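Local coordinates for protein 3-ketosteroid-delta4-5alpha-dehydrogenase (Rhodococcus jostii, PDB 4AT2) that uses FAD to introduce a double bond between C4 and C5 of 3-keto-5alpha-steroids, a reaction consistent with a role in bacterial steroid catabolism, at residues Val237-Lys242 against Val248-Arg253; Gly261-Ala264 against Met269-Ala272; Gln351-Phe356 against Gly442-Phe447; Glu459-His462 against Glu466-Pro469. One frame throughout, in Å; residues are numbered along the deposited sequence. Where two conformers were deposited one is given.

Contact 1: Val237-Lys242 against Val248-Arg253; sequences VGIVAK and VAVRAR
Ile-239 and Val-250 face each other across two antiparallel strands and exchange two backbone bonds, as a hydrogen-bonded pair. The Ile-239 N to Val-250 O bond measures 2.9 Å and the return bond, Val-250 N to Ile-239 O, is equally short and nearly straight (174° at the hydrogen). Ala-241 and Val-248 repeat the arrangement. At the far end Ala-252 N donates to Val-237 O over 2.9 Å, but it sits 46° above the carbonyl plane. This deviation lies where Val-237 and Gly-238 both face Val-229 in a classic beta bulge, and Gly-238 CA comes within 3.1 Å of Val-250 O.

Apolar contacts occupy the face with Ile-239, Ala-241, Val-248 and Val-250. The Ile-239 and Val-250 side chains run side by side, CD1 reaching CG2 at 3.9 Å; with CG1 between N and carbonyl carbon (chi1 66°), Ile-239 lays CG1 and CD1 each 3.9 Å from Val-250 CB. Next along, Ala-241 CB meets Val-248 CG2 at 4.0 Å. Leu-68 and Leu-70 of strand 67-70 pack on the Ile-239/Val-250 part.

On the other face the polar side-chain contacts come from Arg-251. Its NH1 donates to a water 2.9 Å away that also lies within bonding distance of Val-237 O, while NE forms a salt bridge with Glu-41. Chemically, the hairpin has one apolar face turned to the parallel sheet and one face whose edge is partly charged and hydrated.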
loop_
_atom_site.group_PDB
_atom_site.type_symbol
_atom_site.label_atom_id
_atom_site.label_comp_id
_atom_site.label_asym_id
_atom_site.label_seq_id
_atom_site.Cartn_x
_atom_site.Cartn_y
_atom_site.Cartn_z
ATOM N N VAL A 237 12.161 16.027 -25.467
ATOM C CA VAL A 237 12.156 17.145 -26.415
ATOM C C VAL A 237 10.818 17.277 -27.144
ATOM O O VAL A 237 10.670 18.096 -28.050
ATOM C CB VAL A 237 13.301 17.018 -27.449
ATOM C CG1 VAL A 237 14.655 17.096 -26.751
ATOM C CG2 VAL A 237 13.143 15.741 -28.267
ATOM N N GLY A 238 9.837 16.473 -26.742
ATOM C CA GLY A 238 8.510 16.542 -27.361
ATOM C C GLY A 238 7.667 15.340 -27.001
ATOM O O GLY A 238 8.063 14.535 -26.159
ATOM N N ILE A 239 6.502 15.225 -27.633
ATOM C CA ILE A 239 5.599 14.096 -27.406
ATOM C C ILE A 239 5.013 13.611 -28.728
ATOM O O ILE A 239 5.012 14.345 -29.716
ATOM C CB ILE A 239 4.440 14.441 -26.424
ATOM C CG1 ILE A 239 3.478 15.503 -26.992
ATOM C CG2 ILE A 239 4.978 14.896 -25.079
ATOM C CD1 ILE A 239 2.416 14.963 -27.940
ATOM N N VAL A 240 4.517 12.381 -28.725
ATOM C CA VAL A 240 3.735 11.835 -29.836
ATOM C C VAL A 240 2.310 11.660 -29.328
ATOM O O VAL A 240 2.101 11.191 -28.205
ATOM C CB VAL A 240 4.297 10.478 -30.322
ATOM C CG1 VAL A 240 3.379 9.860 -31.375
ATOM C CG2 VAL A 240 5.704 10.644 -30.880
ATOM N N ALA A 241 1.333 12.052 -30.147
ATOM C CA ALA A 241 -0.081 11.919 -29.773
ATOM C C ALA A 241 -0.908 11.390 -30.935
ATOM O O ALA A 241 -0.460 11.397 -32.077
ATOM C CB ALA A 241 -0.644 13.259 -29.312
ATOM N N LYS A 242 -2.116 10.928 -30.639
ATOM C CA LYS A 242 -3.130 10.748 -31.684
ATOM C C LYS A 242 -4.114 11.923 -31.620
ATOM O O LYS A 242 -4.656 12.223 -30.553
ATOM C CB LYS A 242 -3.863 9.404 -31.534
ATOM C CG LYS A 242 -4.853 9.105 -32.668
ATOM C CD LYS A 242 -5.604 7.796 -32.455
ATOM C CE LYS A 242 -6.547 7.507 -33.618
ATOM N NZ LYS A 242 -7.324 6.253 -33.427
ATOM N N VAL A 248 0.383 12.526 -34.540
ATOM C CA VAL A 248 1.031 13.831 -34.635
ATOM C C VAL A 248 2.235 13.885 -33.688
ATOM O O VAL A 248 2.271 13.174 -32.677
ATOM C CB VAL A 248 0.051 14.997 -34.355
ATOM C CG1 VAL A 248 -1.069 15.032 -35.392
ATOM C CG2 VAL A 248 -0.533 14.906 -32.944
ATOM N N ALA A 249 3.224 14.712 -34.023
ATOM C CA ALA A 249 4.360 14.943 -33.112
ATOM C C ALA A 249 4.392 16.409 -32.707
ATOM O O ALA A 249 4.215 17.295 -33.541
ATOM C CB ALA A 249 5.670 14.534 -33.776
ATOM N N VAL A 250 4.615 16.663 -31.422
ATOM C CA VAL A 250 4.602 18.022 -30.893
ATOM C C VAL A 250 5.941 18.299 -30.227
ATOM O O VAL A 250 6.326 17.587 -29.299
ATOM C CB VAL A 250 3.464 18.213 -29.860
ATOM C CG1 VAL A 250 3.487 19.628 -29.311
ATOM C CG2 VAL A 250 2.098 17.902 -30.478
ATOM N N ARG A 251 6.642 19.328 -30.700
ATOM C CA ARG A 251 7.971 19.659 -30.196
ATOM C C ARG A 251 7.889 20.566 -28.977
ATOM O O ARG A 251 7.091 21.500 -28.955
ATOM C CB ARG A 251 8.813 20.336 -31.276
ATOM C CG ARG A 251 10.287 20.352 -30.912
ATOM C CD ARG A 251 11.168 20.534 -32.127
ATOM N NE ARG A 251 11.413 21.941 -32.418
ATOM C CZ ARG A 251 12.346 22.681 -31.818
ATOM N NH1 ARG A 251 13.108 22.154 -30.860
ATOM N NH2 ARG A 251 12.507 23.953 -32.165
ATOM N N ALA A 252 8.704 20.262 -27.962
ATOM C CA ALA A 252 8.789 21.063 -26.738
ATOM C C ALA A 252 10.219 21.561 -26.586
ATOM O O ALA A 252 11.101 20.798 -26.164
ATOM C CB ALA A 252 8.378 20.229 -25.518
ATOM N N ARG A 253 10.463 22.826 -26.930
ATOM C CA ARG A 253 11.829 23.363 -26.898
ATOM C C ARG A 253 12.435 23.407 -25.491
ATOM O O ARG A 253 13.638 23.191 -25.330
ATOM C CB ARG A 253 11.905 24.757 -27.536
ATOM C CG ARG A 253 11.391 24.842 -28.965
ATOM C CD ARG A 253 11.461 26.276 -29.470
ATOM N NE ARG A 253 10.706 26.461 -30.710
ATOM C CZ ARG A 253 9.488 27.003 -30.788
ATOM N NH1 ARG A 253 8.857 27.442 -29.699
ATOM N NH2 ARG A 253 8.904 27.122 -31.969
HETATM O O HOH W 1 12.843 20.156 -28.780
#

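Contact 2: Gly261-Ala264 against Met269-Ala272. With FAD (flavin-adenine dinucleotide), chain D.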
loop_
_atom_site.group_PDB
_atom_site.type_symbol
_atom_site.label_atom_id
_atom_site.label_comp_id
_atom_site.label_asym_id
_atom_site.label_seq_id
_atom_site.Cartn_x
_atom_site.Cartn_y
_atom_site.Cartn_z
ATOM N N GLY A 261 -3.569 13.575 -15.162
ATOM C CA GLY A 261 -4.400 12.920 -14.157
ATOM C C GLY A 261 -3.908 11.558 -13.722
ATOM O O GLY A 261 -2.788 11.156 -14.028
ATOM N N SER A 262 -4.788 10.838 -13.032
ATOM C CA SER A 262 -4.406 9.656 -12.247
ATOM C C SER A 262 -4.478 8.360 -13.042
ATOM O O SER A 262 -4.656 8.384 -14.260
ATOM C CB SER A 262 -5.309 9.565 -11.018
ATOM O OG SER A 262 -6.598 9.063 -11.368
ATOM N N PHE A 263 -4.329 7.230 -12.340
ATOM C CA PHE A 263 -4.491 5.908 -12.960
ATOM C C PHE A 263 -5.757 5.180 -12.534
ATOM O O PHE A 263 -5.889 3.983 -12.775
ATOM C CB PHE A 263 -3.262 4.999 -12.758
ATOM C CG PHE A 263 -2.984 4.588 -11.320
ATOM C CD1 PHE A 263 -2.237 5.411 -10.466
ATOM C CD2 PHE A 263 -3.402 3.343 -10.839
ATOM C CE1 PHE A 263 -1.938 5.006 -9.161
ATOM C CE2 PHE A 263 -3.097 2.935 -9.542
ATOM C CZ PHE A 263 -2.363 3.769 -8.700
ATOM N N ALA A 264 -6.692 5.914 -11.936
ATOM C CA ALA A 264 -7.877 5.301 -11.313
ATOM C C ALA A 264 -8.671 4.370 -12.239
ATOM O O ALA A 264 -9.248 3.385 -11.781
ATOM C CB ALA A 264 -8.794 6.374 -10.747
ATOM N N MET A 269 -3.372 -1.429 -13.500
ATOM C CA MET A 269 -2.657 -0.638 -12.504
ATOM C C MET A 269 -3.344 -0.643 -11.148
ATOM O O MET A 269 -2.668 -0.673 -10.124
ATOM C CB MET A 269 -2.444 0.789 -12.994
ATOM C CG MET A 269 -1.415 0.870 -14.110
ATOM S SD MET A 269 -1.143 2.543 -14.723
ATOM C CE MET A 269 -0.064 3.170 -13.432
ATOM N N ILE A 270 -4.675 -0.601 -11.133
ATOM C CA ILE A 270 -5.413 -0.687 -9.857
ATOM C C ILE A 270 -5.100 -2.022 -9.177
ATOM O O ILE A 270 -4.807 -2.064 -7.986
ATOM C CB ILE A 270 -6.941 -0.501 -10.049
ATOM C CG1 ILE A 270 -7.272 0.958 -10.372
ATOM C CG2 ILE A 270 -7.720 -0.972 -8.819
ATOM C CD1 ILE A 270 -6.987 1.942 -9.241
ATOM N N GLU A 271 -5.106 -3.107 -9.950
ATOM C CA GLU A 271 -4.847 -4.415 -9.354
ATOM C C GLU A 271 -3.417 -4.528 -8.823
ATOM O O GLU A 271 -3.197 -5.065 -7.736
ATOM C CB GLU A 271 -5.159 -5.532 -10.346
ATOM C CG GLU A 271 -4.901 -6.927 -9.799
ATOM C CD GLU A 271 -4.985 -7.984 -10.881
ATOM O OE1 GLU A 271 -4.215 -7.912 -11.864
ATOM O OE2 GLU A 271 -5.817 -8.891 -10.740
ATOM N N ALA A 272 -2.457 -4.000 -9.584
ATOM C CA ALA A 272 -1.042 -4.092 -9.237
ATOM C C ALA A 272 -0.644 -3.176 -8.092
ATOM O O ALA A 272 0.254 -3.517 -7.313
ATOM C CB ALA A 272 -0.184 -3.785 -10.465
HETATM P PA FAD D . -7.754 16.689 -14.292
HETATM O O1A FAD D . -8.329 17.915 -13.698
HETATM O O2A FAD D . -8.630 15.530 -14.515
HETATM O O5B FAD D . -7.071 17.093 -15.683
HETATM C C5B FAD D . -6.376 16.121 -16.471
HETATM C C4B FAD D . -6.659 16.403 -17.956
HETATM O O4B FAD D . -5.800 15.498 -18.683
HETATM C C3B FAD D . -8.105 16.020 -18.300
HETATM O O3B FAD D . -8.743 17.130 -18.978
HETATM C C2B FAD D . -7.955 14.792 -19.205
HETATM O O2B FAD D . -9.001 14.766 -20.212
HETATM C C1B FAD D . -6.579 15.025 -19.828
HETATM N N9A FAD D . -5.921 13.793 -20.315
HETATM C C8A FAD D . -5.990 12.550 -19.821
HETATM N N7A FAD D . -5.225 11.762 -20.573
HETATM C C5A FAD D . -4.660 12.515 -21.538
HETATM C C6A FAD D . -3.813 12.254 -22.564
HETATM N N6A FAD D . -3.371 11.009 -22.738
HETATM N N1A FAD D . -3.403 13.217 -23.407
HETATM C C2A FAD D . -3.838 14.523 -23.236
HETATM N N3A FAD D . -4.711 14.782 -22.183
HETATM C C4A FAD D . -5.099 13.768 -21.365
HETATM N N1 FAD D . -10.137 17.175 -5.000
HETATM C C2 FAD D . -9.947 18.319 -4.246
HETATM O O2 FAD D . -8.812 18.637 -3.920
HETATM N N3 FAD D . -11.045 19.104 -3.864
HETATM C C4 FAD D . -12.341 18.717 -4.209
HETATM O O4 FAD D . -13.284 19.424 -3.842
HETATM C C4X FAD D . -12.533 17.555 -4.966
HETATM N N5 FAD D . -13.778 17.136 -5.299
HETATM C C5X FAD D . -13.947 15.905 -5.821
HETATM C C6 FAD D . -15.228 15.357 -5.932
HETATM C C7 FAD D . -15.417 14.089 -6.487
HETATM C C7M FAD D . -16.731 13.588 -6.575
HETATM C C8 FAD D . -14.303 13.345 -6.929
HETATM C C8M FAD D . -14.421 12.063 -7.504
HETATM C C9 FAD D . -13.026 13.901 -6.826
HETATM C C9A FAD D . -12.840 15.168 -6.253
HETATM N N10 FAD D . -11.600 15.698 -6.118
HETATM C C10 FAD D . -11.433 16.791 -5.360
HETATM C "C1'" FAD D . -10.416 15.166 -6.842
HETATM C "C2'" FAD D . -10.025 16.127 -7.975
HETATM O "O2'" FAD D . -11.209 16.346 -8.745
HETATM C "C3'" FAD D . -8.931 15.518 -8.866
HETATM O "O3'" FAD D . -8.005 14.715 -8.112
HETATM C "C4'" FAD D . -8.172 16.640 -9.593
HETATM O "O4'" FAD D . -9.125 17.419 -10.332
HETATM C "C5'" FAD D . -7.136 16.057 -10.557
HETATM O "O5'" FAD D . -6.400 17.147 -11.146
HETATM P P FAD D . -5.469 16.886 -12.436
HETATM O O1P FAD D . -4.446 15.880 -12.134
HETATM O O2P FAD D . -5.069 18.229 -12.975
HETATM O O3P FAD D . -6.494 16.099 -13.429
#
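Ser-262 OG has two hydrogen-bond partners: Ala-264, whose carbonyl touches Ile-270, sends its backbone N-H to this oxygen over 3.2 Å between Ala-264 N and Ser-262 OG, and His-288 is hydrogen-bonded to it through ND1. The Ala-264 bond is nearly straight, 166° at the hydrogen, and makes an ST turn. Because His-288 NE2 is in turn hydrogen-bonded to FAD, the serine is placed as a second-shell residue and may help orient His-288.

Across the contact the meeting is apolar. Phe-263 CD2 lies 3.5 Å from Met-269 CB, an oblique approach to the ring. Met-269 bends at chi3 (79°), which brings its methyl CE back to 3.7 Å from Phe-263 CB, and its SD stands 5.2 Å from the centroid of the Phe-263 ring, an oblique Met-aromatic contact. One atom along from CD2, Phe-263 CE2 meets Ile-270 CD1 at 4.0 Å. Ile-270 also sets CG1 against the backbone, 3.4 Å from Ala-264 O.

Phe-263 is further enclosed by Ile-293 of helix 291-297 and by Thr-448 of strand 444-452. Upstream, Gly-261 CA approaches the FAD phosphate oxygen O1P at 3.6 Å. The arrangement is that of a loop leaving a strand of the parallel Rossmann-type sheet, passing beside the FAD pyrophosphate and then packing onto the following helix 267-273.

Contact 3: Gln351-Phe356 against Gly442-Phe447; sequences QDNQAF and GFTLGF
Thr-444 OG1 donates to Asn-353 OD1 over 2.7 Å, the short side-chain bond of this contact. The C=O...OG1 angle at Asn-353 OD1 is 112°, with the hydroxyl 31° out of the amide plane, so it approaches from beside the oxygen and somewhat above it. With chi1 at 57°, Thr-444 OG1 lies between its backbone N and carbonyl carbon, while its methyl CG2 also sits against the amide oxygen, 3.4 Å from Asn-353 OD1. The second direct bond is main chain to main chain: Gly-442 N to Asn-353 O, 3.1 Å and almost straight.

Two waters extend this first shell. One accepts from Phe-443 N at 2.8 Å and lies within donating distance of Asn-353 OD1, although it has competing acceptors nearby. The other accepts from Asn-353 ND2 at 2.9 Å and donates to Thr-444 O at 2.8 Å, so both ends of the amide have partners, consistent with the modelled orientation.

Farther out, a type I' turn from Gln-351 to Gln-354, closed by Gln-354 N bonding to Gln-351 O, presents the asparagine; Gln-354 NE2 also reaches back to Asp-352 O, 3.0 Å away. Leu-348 of helix 340-350 touches both Asn-353 and Thr-444, and Val-311 and Phe-313 of strand 309-313 touch the threonine. Farther along its own segment, Phe-447 touches the flavin cofactor and the bound steroid. The chemistry implies a junction made almost entirely of polar, partly water-mediated bonds, tying the turn after helix 340-350 to the start of a strand that leads into the FAD and steroid pocket.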
loop_
_atom_site.group_PDB
_atom_site.type_symbol
_atom_site.label_atom_id
_atom_site.label_comp_id
_atom_site.label_asym_id
_atom_site.label_seq_id
_atom_site.Cartn_x
_atom_site.Cartn_y
_atom_site.Cartn_z
ATOM N N GLN A 351 -11.695 -2.135 8.730
ATOM C CA GLN A 351 -12.901 -2.831 9.203
ATOM C C GLN A 351 -13.539 -3.721 8.138
ATOM O O GLN A 351 -14.752 -4.032 8.204
ATOM C CB GLN A 351 -13.943 -1.850 9.781
ATOM C CG GLN A 351 -13.404 -0.846 10.807
ATOM C CD GLN A 351 -12.693 -1.477 11.999
ATOM O OE1 GLN A 351 -13.056 -2.562 12.467
ATOM N NE2 GLN A 351 -11.669 -0.790 12.501
ATOM N N ASP A 352 -12.720 -4.125 7.164
ATOM C CA ASP A 352 -13.148 -4.990 6.055
ATOM C C ASP A 352 -14.386 -4.454 5.338
ATOM O O ASP A 352 -15.236 -5.219 4.872
ATOM C CB ASP A 352 -13.386 -6.421 6.541
ATOM C CG ASP A 352 -13.375 -7.422 5.410
ATOM O OD1 ASP A 352 -12.614 -7.217 4.440
ATOM O OD2 ASP A 352 -14.127 -8.416 5.485
ATOM N N ASN A 353 -14.476 -3.128 5.281
ATOM C CA ASN A 353 -15.559 -2.412 4.596
ATOM C C ASN A 353 -16.953 -2.619 5.213
ATOM O O ASN A 353 -17.957 -2.346 4.561
ATOM C CB ASN A 353 -15.575 -2.758 3.098
ATOM C CG ASN A 353 -16.048 -1.614 2.236
ATOM O OD1 ASN A 353 -16.009 -0.450 2.653
ATOM N ND2 ASN A 353 -16.485 -1.931 1.013
ATOM N N GLN A 354 -16.995 -3.093 6.459
ATOM C CA GLN A 354 -18.263 -3.363 7.149
ATOM C C GLN A 354 -18.518 -2.309 8.198
ATOM O O GLN A 354 -17.698 -2.146 9.114
ATOM C CB GLN A 354 -18.230 -4.716 7.871
ATOM C CG GLN A 354 -17.679 -5.855 7.048
ATOM C CD GLN A 354 -18.579 -6.199 5.904
ATOM O OE1 GLN A 354 -19.671 -6.734 6.099
ATOM N NE2 GLN A 354 -18.123 -5.915 4.691
ATOM N N ALA A 355 -19.642 -1.604 8.078
ATOM C CA ALA A 355 -20.023 -0.593 9.062
ATOM C C ALA A 355 -21.528 -0.502 9.186
ATOM O O ALA A 355 -22.249 -0.746 8.222
ATOM C CB ALA A 355 -19.454 0.771 8.671
ATOM N N PHE A 356 -21.991 -0.141 10.378
ATOM C CA PHE A 356 -23.396 0.150 10.614
ATOM C C PHE A 356 -23.466 1.410 11.433
ATOM O O PHE A 356 -22.615 1.622 12.303
ATOM C CB PHE A 356 -24.064 -0.970 11.429
ATOM C CG PHE A 356 -23.913 -2.339 10.837
ATOM C CD1 PHE A 356 -24.816 -2.803 9.887
ATOM C CD2 PHE A 356 -22.874 -3.172 11.241
ATOM C CE1 PHE A 356 -24.681 -4.073 9.349
ATOM C CE2 PHE A 356 -22.733 -4.447 10.703
ATOM C CZ PHE A 356 -23.651 -4.901 9.764
ATOM N N GLY A 442 -20.172 -1.937 2.473
ATOM C CA GLY A 442 -19.928 -1.653 1.055
ATOM C C GLY A 442 -20.331 -0.256 0.609
ATOM O O GLY A 442 -20.845 -0.062 -0.502
ATOM N N PHE A 443 -20.070 0.729 1.466
ATOM C CA PHE A 443 -20.437 2.114 1.192
ATOM C C PHE A 443 -19.249 3.002 0.824
ATOM O O PHE A 443 -19.349 4.224 0.835
ATOM C CB PHE A 443 -21.192 2.708 2.391
ATOM C CG PHE A 443 -22.683 2.685 2.229
ATOM C CD1 PHE A 443 -23.362 1.476 2.101
ATOM C CD2 PHE A 443 -23.404 3.873 2.193
ATOM C CE1 PHE A 443 -24.747 1.446 1.950
ATOM C CE2 PHE A 443 -24.784 3.847 2.035
ATOM C CZ PHE A 443 -25.448 2.638 1.917
ATOM N N THR A 444 -18.135 2.384 0.456
ATOM C CA THR A 444 -16.950 3.159 0.115
ATOM C C THR A 444 -16.624 3.093 -1.369
ATOM O O THR A 444 -16.986 2.139 -2.065
ATOM C CB THR A 444 -15.729 2.687 0.921
ATOM O OG1 THR A 444 -15.514 1.294 0.675
ATOM C CG2 THR A 444 -15.946 2.926 2.425
ATOM N N LEU A 445 -15.948 4.129 -1.852
ATOM C CA LEU A 445 -15.408 4.138 -3.213
ATOM C C LEU A 445 -14.305 5.170 -3.216
ATOM O O LEU A 445 -14.282 6.048 -2.360
ATOM C CB LEU A 445 -16.491 4.480 -4.245
ATOM C CG LEU A 445 -17.101 5.887 -4.263
ATOM C CD1 LEU A 445 -18.103 5.976 -5.405
ATOM C CD2 LEU A 445 -17.771 6.243 -2.937
ATOM N N GLY A 446 -13.371 5.082 -4.150
ATOM C CA GLY A 446 -12.262 6.022 -4.067
ATOM C C GLY A 446 -11.464 6.237 -5.325
ATOM O O GLY A 446 -11.806 5.723 -6.395
ATOM N N PHE A 447 -10.408 7.030 -5.185
ATOM C CA PHE A 447 -9.524 7.350 -6.301
ATOM C C PHE A 447 -8.066 7.336 -5.833
ATOM O O PHE A 447 -7.795 7.332 -4.628
ATOM C CB PHE A 447 -9.944 8.660 -7.031
ATOM C CG PHE A 447 -9.904 9.915 -6.183
ATOM C CD1 PHE A 447 -8.696 10.568 -5.919
ATOM C CD2 PHE A 447 -11.086 10.495 -5.723
ATOM C CE1 PHE A 447 -8.665 11.743 -5.160
ATOM C CE2 PHE A 447 -11.060 11.668 -4.976
ATOM C CZ PHE A 447 -9.847 12.290 -4.689
HETATM O O HOH W 2 -18.583 0.667 3.851
HETATM O O HOH W 3 -17.433 -0.475 -1.287
#

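Contact 4: Glu459-His462 against Glu466-Pro469; sequences EVLH and EPIP
Ile-468 lies against Val-460 and His-462 from CB to its tip. Its CB begins 3.9 Å from Val-460 O, and CG1, anti to its own carbonyl carbon (chi1 -68°), is then placed 4.0 Å from His-462 CB and at the edge of the imidazole, near the ring plane. The tip, CD1, ends 4.2 Å from Val-460 CG1, the two side chains running at a slant to one another.

The backbone of the same residue closes the pairing. Ile-468 N donates to Val-460 O at 2.9 Å, and His-462 N donates to Glu-466 O at 2.9 Å. Between these bonds Leu-461 and Pro-467 form an antiparallel non-hydrogen-bonded pair, in which the ring of the proline is touched by Leu-461 CD2, 4.1 Å from Pro-467 CD. Farther round the same side of the ring, Glu-459 CB packs 3.9 Å from Pro-467 CB; its carboxylate is held by Thr-455. His-462 ND1 bonds to Ser-464 N inside the connecting turn, and Arg-28 of the second subunit packs against His-462. The whole is a short beta hairpin, with Val-460 joined through its backbone to Leu-471 at the start of strand 471-473.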
loop_
_atom_site.group_PDB
_atom_site.type_symbol
_atom_site.label_atom_id
_atom_site.label_comp_id
_atom_site.label_asym_id
_atom_site.label_seq_id
_atom_site.Cartn_x
_atom_site.Cartn_y
_atom_site.Cartn_z
ATOM N N GLU A 459 10.015 18.744 -11.079
ATOM C CA GLU A 459 10.857 17.965 -11.993
ATOM C C GLU A 459 10.579 16.493 -11.735
ATOM O O GLU A 459 10.520 16.074 -10.579
ATOM C CB GLU A 459 12.329 18.245 -11.706
ATOM C CG GLU A 459 12.704 19.697 -11.919
ATOM C CD GLU A 459 13.835 20.137 -11.019
ATOM O OE1 GLU A 459 13.766 19.940 -9.782
ATOM O OE2 GLU A 459 14.799 20.717 -11.562
ATOM N N VAL A 460 10.388 15.712 -12.796
ATOM C CA VAL A 460 10.166 14.275 -12.628
ATOM C C VAL A 460 11.498 13.613 -12.301
ATOM O O VAL A 460 12.487 13.794 -13.021
ATOM C CB VAL A 460 9.543 13.649 -13.900
ATOM C CG1 VAL A 460 9.475 12.133 -13.781
ATOM C CG2 VAL A 460 8.144 14.226 -14.126
ATOM N N LEU A 461 11.535 12.854 -11.211
ATOM C CA LEU A 461 12.780 12.218 -10.783
ATOM C C LEU A 461 12.967 10.824 -11.364
ATOM O O LEU A 461 12.060 9.980 -11.325
ATOM C CB LEU A 461 12.868 12.166 -9.252
ATOM C CG LEU A 461 13.016 13.523 -8.547
ATOM C CD1 LEU A 461 12.789 13.330 -7.055
ATOM C CD2 LEU A 461 14.382 14.150 -8.804
ATOM N N HIS A 462 14.159 10.599 -11.899
ATOM C CA HIS A 462 14.633 9.277 -12.280
ATOM C C HIS A 462 14.910 8.470 -11.035
ATOM O O HIS A 462 15.094 9.040 -9.941
ATOM C CB HIS A 462 15.920 9.465 -13.091
ATOM C CG HIS A 462 16.389 8.239 -13.838
ATOM N ND1 HIS A 462 17.229 7.334 -13.293
ATOM C CD2 HIS A 462 16.162 7.825 -15.140
ATOM C CE1 HIS A 462 17.502 6.379 -14.197
ATOM N NE2 HIS A 462 16.863 6.685 -15.330
ATOM N N GLU A 466 18.053 11.858 -9.826
ATOM C CA GLU A 466 18.272 13.061 -10.633
ATOM C C GLU A 466 17.052 13.369 -11.497
ATOM O O GLU A 466 16.363 12.446 -11.945
ATOM C CB GLU A 466 19.511 12.915 -11.527
ATOM C CG GLU A 466 20.829 12.692 -10.787
ATOM C CD GLU A 466 21.170 13.789 -9.783
ATOM O OE1 GLU A 466 20.873 14.984 -10.041
ATOM O OE2 GLU A 466 21.740 13.452 -8.717
ATOM N N PRO A 467 16.777 14.663 -11.738
ATOM C CA PRO A 467 15.690 14.999 -12.667
ATOM C C PRO A 467 15.917 14.436 -14.073
ATOM O O PRO A 467 17.066 14.322 -14.537
ATOM C CB PRO A 467 15.718 16.534 -12.702
ATOM C CG PRO A 467 16.281 16.919 -11.370
ATOM C CD PRO A 467 17.334 15.868 -11.092
ATOM N N ILE A 468 14.826 14.076 -14.741
ATOM C CA ILE A 468 14.901 13.707 -16.143
ATOM C C ILE A 468 14.839 15.022 -16.916
ATOM O O ILE A 468 13.842 15.742 -16.827
ATOM C CB ILE A 468 13.725 12.781 -16.550
ATOM C CG1 ILE A 468 13.862 11.415 -15.855
ATOM C CG2 ILE A 468 13.663 12.625 -18.072
ATOM C CD1 ILE A 468 12.636 10.516 -15.980
ATOM N N PRO A 469 15.905 15.358 -17.667
ATOM C CA PRO A 469 15.900 16.646 -18.361
ATOM C C PRO A 469 14.691 16.831 -19.278
ATOM O O PRO A 469 14.303 15.903 -19.993
ATOM C CB PRO A 469 17.218 16.614 -19.162
ATOM C CG PRO A 469 18.089 15.670 -18.395
ATOM C CD PRO A 469 17.140 14.600 -17.927
#

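Overall arrangement
In chain order the contacts run 1, 2, 3, 4, all within the FAD-binding domain. Contacts 1 and 4 are neighbours, centres 19 Å apart and nearest atoms about 6 Å, with Pro-469 and Val-236 joined by backbone hydrogen bonding. Contacts 2 and 3 are as close, centres 19 Å apart and nearest atoms about 5 Å: strand 444-452 carries part of contact 3, and its Thr-448 packs on contact 2. Contacts 1 and 3 are farthest, their centres 42 Å apart. The parallel sheet links the sets, since 255-258 precedes contact 2 and 471-473 follows contact 4. Contacts 1 to 3 run from a peripheral hairpin past FAD to the steroid pocket; the chain then returns to contact 4 beside contact 1.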